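Local structure of uncharacterized SRPBCC domain-containing protein (Micromonospora chersina, 6V04) at residues 163-166 with 172-175; 168-171 with 175-178. The protein is of unknown function but, as a START/Bet v1-like protein encoded in the dynemicin biosynthetic locus, probably takes part in making dynemicin. All coordinates share one frame; numbering follows the deposited sequence.

Contact 1. Residues 163-166 with 172-175; sequences HPLR and DWLP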
loop_
_atom_site.group_PDB
_atom_site.type_symbol
_atom_site.label_atom_id
_atom_site.label_comp_id
_atom_site.label_asym_id
_atom_site.label_seq_id
_atom_site.Cartn_x
_atom_site.Cartn_y
_atom_site.Cartn_z
ATOM N N HIS A 163 -7.862 -13.435 -17.911
ATOM C CA HIS A 163 -6.680 -13.344 -17.072
ATOM C C HIS A 163 -5.873 -12.119 -17.481
ATOM O O HIS A 163 -5.757 -11.839 -18.679
ATOM C CB HIS A 163 -5.835 -14.628 -17.208
ATOM C CG HIS A 163 -4.785 -14.783 -16.152
ATOM N ND1 HIS A 163 -3.680 -13.965 -16.071
ATOM C CD2 HIS A 163 -4.653 -15.690 -15.156
ATOM C CE1 HIS A 163 -2.931 -14.335 -15.048
ATOM N NE2 HIS A 163 -3.497 -15.387 -14.480
ATOM N N PRO A 164 -5.306 -11.378 -16.520
ATOM C CA PRO A 164 -4.639 -10.104 -16.858
ATOM C C PRO A 164 -3.283 -10.256 -17.539
ATOM O O PRO A 164 -2.781 -9.262 -18.087
ATOM C CB PRO A 164 -4.484 -9.418 -15.491
ATOM C CG PRO A 164 -4.460 -10.573 -14.519
ATOM C CD PRO A 164 -5.454 -11.530 -15.058
ATOM N N LEU A 165 -2.652 -11.430 -17.491
ATOM C CA LEU A 165 -1.285 -11.575 -17.968
ATOM C C LEU A 165 -1.233 -12.396 -19.249
ATOM O O LEU A 165 -0.635 -13.482 -19.304
ATOM C CB LEU A 165 -0.388 -12.176 -16.878
ATOM C CG LEU A 165 -0.287 -11.301 -15.625
ATOM C CD1 LEU A 165 0.701 -11.903 -14.629
ATOM C CD2 LEU A 165 0.121 -9.865 -15.993
ATOM N N ARG A 166 -1.851 -11.863 -20.300
ATOM C CA ARG A 166 -1.817 -12.438 -21.635
ATOM C C ARG A 166 -1.473 -11.331 -22.614
ATOM O O ARG A 166 -1.863 -10.179 -22.414
ATOM C CB ARG A 166 -3.149 -13.043 -22.028
ATOM C CG ARG A 166 -3.618 -14.184 -21.126
ATOM C CD ARG A 166 -5.052 -14.518 -21.438
ATOM N NE ARG A 166 -5.554 -15.642 -20.640
ATOM C CZ ARG A 166 -6.838 -15.857 -20.395
ATOM N NH1 ARG A 166 -7.759 -15.039 -20.891
ATOM N NH2 ARG A 166 -7.201 -16.896 -19.652
ATOM N N ASP A 172 -5.929 -4.301 -22.081
ATOM C CA ASP A 172 -7.240 -4.102 -21.472
ATOM C C ASP A 172 -7.160 -3.316 -20.169
ATOM O O ASP A 172 -8.126 -2.638 -19.800
ATOM C CB ASP A 172 -7.912 -5.451 -21.180
ATOM C CG ASP A 172 -8.294 -6.234 -22.442
ATOM O OD1 ASP A 172 -8.344 -5.658 -23.550
ATOM O OD2 ASP A 172 -8.577 -7.453 -22.317
ATOM N N TRP A 173 -6.051 -3.415 -19.434
ATOM C CA TRP A 173 -5.991 -2.820 -18.102
ATOM C C TRP A 173 -4.725 -2.016 -17.811
ATOM O O TRP A 173 -4.739 -1.202 -16.872
ATOM C CB TRP A 173 -6.165 -3.911 -17.028
ATOM C CG TRP A 173 -5.022 -4.870 -16.905
ATOM C CD1 TRP A 173 -4.738 -5.935 -17.724
ATOM C CD2 TRP A 173 -4.002 -4.851 -15.909
ATOM N NE1 TRP A 173 -3.601 -6.569 -17.297
ATOM C CE2 TRP A 173 -3.125 -5.922 -16.186
ATOM C CE3 TRP A 173 -3.737 -4.026 -14.802
ATOM C CZ2 TRP A 173 -2.011 -6.192 -15.397
ATOM C CZ3 TRP A 173 -2.639 -4.300 -14.025
ATOM C CH2 TRP A 173 -1.787 -5.377 -14.325
ATOM N N LEU A 174 -3.635 -2.195 -18.578
ATOM C CA LEU A 174 -2.425 -1.420 -18.334
ATOM C C LEU A 174 -2.406 -0.175 -19.211
ATOM O O LEU A 174 -2.883 -0.206 -20.346
ATOM C CB LEU A 174 -1.180 -2.249 -18.633
ATOM C CG LEU A 174 -0.855 -3.310 -17.580
ATOM C CD1 LEU A 174 0.146 -4.316 -18.114
ATOM C CD2 LEU A 174 -0.313 -2.656 -16.326
ATOM N N PRO A 175 -1.833 0.920 -18.714
ATOM C CA PRO A 175 -1.759 2.175 -19.495
ATOM C C PRO A 175 -0.575 2.179 -20.449
ATOM O O PRO A 175 0.365 2.965 -20.325
ATOM C CB PRO A 175 -1.621 3.228 -18.391
ATOM C CG PRO A 175 -0.794 2.536 -17.371
ATOM C CD PRO A 175 -1.271 1.099 -17.363
#

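Contact 2. Residues 168-171 with 175-178; sequences ETVV and PIAT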
loop_
_atom_site.group_PDB
_atom_site.type_symbol
_atom_site.label_atom_id
_atom_site.label_comp_id
_atom_site.label_asym_id
_atom_site.label_seq_id
_atom_site.Cartn_x
_atom_site.Cartn_y
_atom_site.Cartn_z
ATOM N N GLU A 168 -2.769 -10.705 -25.267
ATOM C CA GLU A 168 -4.014 -10.180 -25.801
ATOM C C GLU A 168 -4.912 -9.537 -24.746
ATOM O O GLU A 168 -5.981 -9.033 -25.108
ATOM C CB GLU A 168 -4.778 -11.292 -26.534
ATOM C CG GLU A 168 -5.416 -12.367 -25.658
ATOM C CD GLU A 168 -4.519 -13.566 -25.408
ATOM O OE1 GLU A 168 -3.288 -13.474 -25.624
ATOM O OE2 GLU A 168 -5.061 -14.620 -25.003
ATOM N N THR A 169 -4.524 -9.528 -23.461
ATOM C CA THR A 169 -5.303 -8.832 -22.435
ATOM C C THR A 169 -4.575 -7.693 -21.731
ATOM O O THR A 169 -5.237 -6.902 -21.050
ATOM C CB THR A 169 -5.800 -9.804 -21.348
ATOM O OG1 THR A 169 -4.684 -10.431 -20.702
ATOM C CG2 THR A 169 -6.710 -10.870 -21.943
ATOM N N VAL A 170 -3.245 -7.581 -21.840
ATOM C CA VAL A 170 -2.556 -6.562 -21.049
ATOM C C VAL A 170 -3.026 -5.159 -21.411
ATOM O O VAL A 170 -3.106 -4.290 -20.535
ATOM C CB VAL A 170 -1.025 -6.696 -21.188
ATOM C CG1 VAL A 170 -0.524 -7.891 -20.380
ATOM C CG2 VAL A 170 -0.603 -6.782 -22.651
ATOM N N VAL A 171 -3.364 -4.909 -22.682
ATOM C CA VAL A 171 -3.802 -3.561 -23.048
ATOM C C VAL A 171 -5.193 -3.266 -22.495
ATOM O O VAL A 171 -5.597 -2.098 -22.422
ATOM C CB VAL A 171 -3.764 -3.368 -24.574
ATOM C CG1 VAL A 171 -4.248 -1.973 -24.940
ATOM C CG2 VAL A 171 -2.347 -3.593 -25.106
ATOM N N PRO A 175 -1.833 0.920 -18.714
ATOM C CA PRO A 175 -1.759 2.175 -19.495
ATOM C C PRO A 175 -0.575 2.179 -20.449
ATOM O O PRO A 175 0.365 2.965 -20.325
ATOM C CB PRO A 175 -1.621 3.228 -18.391
ATOM C CG PRO A 175 -0.794 2.536 -17.371
ATOM C CD PRO A 175 -1.271 1.099 -17.363
ATOM N N ILE A 176 -0.612 1.283 -21.434
ATOM C CA ILE A 176 0.517 1.061 -22.325
ATOM C C ILE A 176 0.062 1.158 -23.777
ATOM O O ILE A 176 -1.121 1.024 -24.097
ATOM C CB ILE A 176 1.189 -0.307 -22.056
ATOM C CG1 ILE A 176 0.185 -1.444 -22.251
ATOM C CG2 ILE A 176 1.752 -0.332 -20.650
ATOM C CD1 ILE A 176 0.798 -2.844 -22.132
ATOM N N ALA A 177 1.027 1.401 -24.666
ATOM C CA ALA A 177 0.778 1.349 -26.095
ATOM C C ALA A 177 2.010 0.800 -26.798
ATOM O O ALA A 177 3.124 0.836 -26.270
ATOM C CB ALA A 177 0.424 2.727 -26.659
ATOM N N THR A 178 1.796 0.292 -28.006
ATOM C CA THR A 178 2.878 -0.305 -28.766
ATOM C C THR A 178 3.735 0.779 -29.414
ATOM O O THR A 178 3.303 1.918 -29.613
ATOM C CB THR A 178 2.325 -1.253 -29.829
ATOM O OG1 THR A 178 1.516 -0.516 -30.755
ATOM C CG2 THR A 178 1.483 -2.344 -29.176
#

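Contact 1. Residues 163-166 with 172-175
Trp173 meets Pro164 through its indole nitrogen: NE1 donates to Pro164 O at 2.9 Å, with an N-H...O angle of 159°. The carbonyl oxygen sits at the pyrrole edge, near the ring plane, and receives the N-H from the flank of its C=O, at a C=O...N angle of 120° and tilted somewhat from the carbonyl plane. The same proline adds an apolar touch: its CB stands above the ring plane just beyond the rim, 3.8 Å from Trp173 CE2. Further round the edge, Leu165 CD2 reaches the six-membered part of the indole loosely, 4.3 Å from Trp173 CZ2. On the side of the plane opposite to Pro164 CB, Leu174 CG lies over the middle of the Trp173 ring at a height of 3.6 Å. The indole gets there with CG set between the backbone N and carbonyl carbon (chi1 69°), and Ala273 of helix 252-277 and Leu238 of strand 236-243 pack against it too.

The accepting loop is held in its turn. Leu165 N donates to His163 ND1 at 3.1 Å, almost exactly in the imidazole plane, a bond that steadies the peptide after the proline. The guanidinium of Arg166 lays one face against His163 CB, and its NE is salt-bridged to Glu207.

Two consequences follow. ND1 of the buried His163 acts as an acceptor here, so a neutral imidazole would carry its proton on NE2, and the one polar atom of the buried indole is satisfied by main chain while its carbon skeleton stays in apolar surroundings.

Contact 2. Residues 168-171 with 175-178
Flat groups play no direct part where Val170 and Val171 meet Ile176: branched aliphatic side chains do all the touching, and the rings nearby lie outside the two segments: Trp202 of strand 196-205 packs against both Val170 and Ile176, and Phe186 of strand 183-187 against Ile176. Ile176 is the piece common to every approach. Its CD1 methyl comes alongside Val170 CG2 at 4.2 Å, while Val171 CG2 stands 4.4 Å from Ile176 CG1 and about equally far from Ile176 CD1. The end of the isoleucine therefore rests against one methyl from each valine, and those two methyls, Val170 CG2 and Val171 CG2, are themselves 4.4 Å apart. These are comfortable van der Waals separations, neither strained nor interlocked.

The reach of Ile176 comes from its torsions. CG1 stands between the backbone N and the carbonyl carbon (chi1 59°), and the chain then runs out fully extended (chi2 175°), carrying CD1 across to the helical turn; CG2 takes the other branch and leads away from the valines. The backbones stay well apart, 6.4 Å between Val171 CA and Ile176 CA at the closest. Val171 lies on the exposed side, whereas Val170 and Ile176 are buried, with Leu199 and Pro183 also packing on Ile176.

Strand 176-178 is an outermost strand of its seven-stranded antiparallel sheet, paired with strand 183-187 through backbone bonds of Ala177 to Gly184 and Trp185. Short helical segments in the connection from the first strand to the second, folded over the curved sheet, belong to the helix-grip fold of START/Bet v1-like domains; here helix 170-173 fills that place, and this small aliphatic cluster joins it to the second strand.

Strand 151-157 leads into the loop that holds 163-166; the chain enters helix 170-173 within 168-171 and runs by way of Pro175 into strand 176-178. Contact 1 closes the loop from 163-166 to 172-175. Contact 2 starts within that loop and ends just past it, so the two overlap in a crossed order and share Pro175, their centres about 6 Å apart. Thr169 bridges them: its OG1 lies 2.7 Å from His163 O, a probable hydrogen bond. Contact 1 ties the helical turn back to the incoming loop, contact 2 ties it forward to the edge strand, and both lie in the connection between the first two strands of this sheet.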